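Local coordinates for synaptic vesicle membrane protein VAT-1 homolog-like (Homo sapiens, PDB 4A27), which probably acts as an oxidoreductase of the quinone oxidoreductase branch of the zinc-containing alcohol dehydrogenase family, its substrate undefined, at residues G31-V37 and E99-V105. Sequence-based numbering, arbitrary orientation.
Sequences GELKIRV and EVVCTPV. With EDO (1,2-ethanediol), chain D.
A water closes one end of this antiparallel strand pair, donating to V37 O (2.7 Å) and E99 O (2.8 Å) and lying 2.9 Å from O2 of a 1,2-ethanediol probably left from crystallisation. The axes of strands 32-37 and 100-104 approach to 4.6 Å, with 156° between their N-to-C directions. Hydrogen-bonded pairs L33-T103 (N to O 3.1 Å both ways) and I35-V101 (I35 N to V101 O 2.7 Å, V101 N to I35 O 3.0 Å) alternate with non-hydrogen-bonded E32-P104, K34-C102 and R36-V100. V37 N to E99 O (2.8 Å) and V105 N to G31 O (2.9 Å) extend the ladder at its ends. On one face, the all-trans K34 lays CG 3.6 Å from V100 CG1; K34 NZ forms a salt bridge with E27, and R36 NE forms one with E73. The other face carries L33, I35, V101 and T103; I35 packs on V88 and A90 of strand 87-91. Strand 67-75 pairs with the far edge of 32-42, as in the GroES-like β-barrel domain of medium-chain dehydrogenases.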
loop_
_atom_site.group_PDB
_atom_site.type_symbol
_atom_site.label_atom_id
_atom_site.label_comp_id
_atom_site.label_asym_id
_atom_site.label_seq_id
_atom_site.Cartn_x
_atom_site.Cartn_y
_atom_site.Cartn_z
ATOM N N GLY A 31 24.667 20.427 15.933
ATOM C CA GLY A 31 23.355 19.876 15.587
ATOM C C GLY A 31 22.847 18.743 16.477
ATOM O O GLY A 31 21.833 18.129 16.151
ATOM N N GLU A 32 23.534 18.462 17.592
ATOM C CA GLU A 32 23.100 17.435 18.546
ATOM C C GLU A 32 22.629 18.131 19.803
ATOM O O GLU A 32 22.897 19.314 19.992
ATOM C CB GLU A 32 24.244 16.482 18.899
ATOM C CG GLU A 32 24.746 15.642 17.727
ATOM C CD GLU A 32 25.754 14.583 18.168
ATOM O OE1 GLU A 32 26.435 14.783 19.207
ATOM O OE2 GLU A 32 25.860 13.547 17.475
ATOM N N LEU A 33 21.888 17.425 20.649
ATOM C CA LEU A 33 21.763 17.868 22.026
ATOM C C LEU A 33 22.086 16.734 22.996
ATOM O O LEU A 33 22.194 15.571 22.600
ATOM C CB LEU A 33 20.421 18.561 22.302
ATOM C CG LEU A 33 19.121 17.909 21.865
ATOM C CD1 LEU A 33 18.762 16.887 22.917
ATOM C CD2 LEU A 33 18.004 18.921 21.682
ATOM N N LYS A 34 22.321 17.126 24.244
ATOM C CA LYS A 34 22.700 16.240 25.316
ATOM C C LYS A 34 21.500 16.082 26.223
ATOM O O LYS A 34 20.908 17.086 26.654
ATOM C CB LYS A 34 23.859 16.866 26.091
ATOM C CG LYS A 34 24.433 16.013 27.215
ATOM C CD LYS A 34 25.486 16.834 27.998
ATOM C CE LYS A 34 26.064 16.110 29.212
ATOM N NZ LYS A 34 27.166 16.908 29.869
ATOM N N ILE A 35 21.160 14.826 26.523
ATOM C CA ILE A 35 19.963 14.481 27.295
ATOM C C ILE A 35 20.345 13.716 28.544
ATOM O O ILE A 35 21.084 12.712 28.489
ATOM C CB ILE A 35 18.930 13.580 26.467
ATOM C CG1 ILE A 35 18.362 14.333 25.273
ATOM C CG2 ILE A 35 17.777 13.151 27.401
ATOM C CD1 ILE A 35 17.481 13.516 24.294
ATOM N N ARG A 36 19.834 14.192 29.675
ATOM C CA ARG A 36 19.975 13.526 30.966
ATOM C C ARG A 36 18.812 12.543 31.016
ATOM O O ARG A 36 17.662 12.967 31.100
ATOM C CB ARG A 36 19.902 14.567 32.097
ATOM C CG ARG A 36 19.770 14.025 33.537
ATOM C CD ARG A 36 20.986 13.259 34.021
ATOM N NE ARG A 36 22.049 14.214 34.364
ATOM C CZ ARG A 36 23.109 13.947 35.120
ATOM N NH1 ARG A 36 23.300 12.741 35.651
ATOM N NH2 ARG A 36 23.994 14.910 35.350
ATOM N N VAL A 37 19.121 11.249 30.959
ATOM C CA VAL A 37 18.133 10.228 30.677
ATOM C C VAL A 37 17.371 9.886 31.924
ATOM O O VAL A 37 17.959 9.714 32.987
ATOM C CB VAL A 37 18.800 8.952 30.127
ATOM C CG1 VAL A 37 17.791 7.753 29.974
ATOM C CG2 VAL A 37 19.475 9.283 28.831
ATOM N N GLU A 99 22.979 7.025 31.593
ATOM C CA GLU A 99 22.504 8.202 32.291
ATOM C C GLU A 99 22.461 9.437 31.410
ATOM O O GLU A 99 21.678 10.354 31.676
ATOM C CB GLU A 99 23.369 8.457 33.550
ATOM C CG GLU A 99 23.109 7.419 34.634
ATOM C CD GLU A 99 23.972 7.559 35.886
ATOM O OE1 GLU A 99 25.187 7.846 35.774
ATOM O OE2 GLU A 99 23.418 7.340 36.984
ATOM N N VAL A 100 23.333 9.494 30.401
ATOM C CA VAL A 100 23.396 10.625 29.467
ATOM C C VAL A 100 23.595 10.143 28.034
ATOM O O VAL A 100 24.310 9.153 27.774
ATOM C CB VAL A 100 24.559 11.633 29.837
ATOM C CG1 VAL A 100 24.579 12.817 28.906
ATOM C CG2 VAL A 100 24.439 12.143 31.291
ATOM N N VAL A 101 22.930 10.858 27.125
ATOM C CA VAL A 101 22.829 10.530 25.710
ATOM C C VAL A 101 22.975 11.806 24.889
ATOM O O VAL A 101 22.368 12.830 25.201
ATOM C CB VAL A 101 21.430 9.839 25.410
ATOM C CG1 VAL A 101 20.950 10.104 24.023
ATOM C CG2 VAL A 101 21.504 8.317 25.667
ATOM N N CYS A 102 23.740 11.736 23.814
ATOM C CA CYS A 102 23.757 12.778 22.811
ATOM C C CYS A 102 23.153 12.207 21.528
ATOM O O CYS A 102 23.401 11.053 21.182
ATOM C CB CYS A 102 25.192 13.289 22.582
ATOM S SG CYS A 102 25.814 14.356 23.956
ATOM N N THR A 103 22.327 13.000 20.843
ATOM C CA THR A 103 21.681 12.550 19.594
ATOM C C THR A 103 21.324 13.759 18.705
ATOM O O THR A 103 21.014 14.851 19.228
ATOM C CB THR A 103 20.387 11.688 19.899
ATOM O OG1 THR A 103 20.012 10.892 18.753
ATOM C CG2 THR A 103 19.224 12.581 20.347
ATOM N N PRO A 104 21.384 13.576 17.368
ATOM C CA PRO A 104 21.046 14.672 16.459
ATOM C C PRO A 104 19.637 15.204 16.714
ATOM O O PRO A 104 18.721 14.434 16.980
ATOM C CB PRO A 104 21.162 14.035 15.075
ATOM C CG PRO A 104 22.128 12.928 15.235
ATOM C CD PRO A 104 21.890 12.391 16.635
ATOM N N VAL A 105 19.482 16.521 16.650
ATOM C CA VAL A 105 18.251 17.181 17.019
ATOM C C VAL A 105 17.026 16.711 16.185
ATOM O O VAL A 105 15.889 16.822 16.650
ATOM C CB VAL A 105 18.397 18.729 16.892
ATOM C CG1 VAL A 105 18.431 19.139 15.406
ATOM C CG2 VAL A 105 17.296 19.461 17.645
HETATM C C1 EDO D . 19.291 10.843 38.140
HETATM O O1 EDO D . 18.671 11.290 36.917
HETATM C C2 EDO D . 20.371 9.777 37.887
HETATM O O2 EDO D . 21.288 10.230 36.867
HETATM O O HOH W 1 20.445 9.853 34.092
#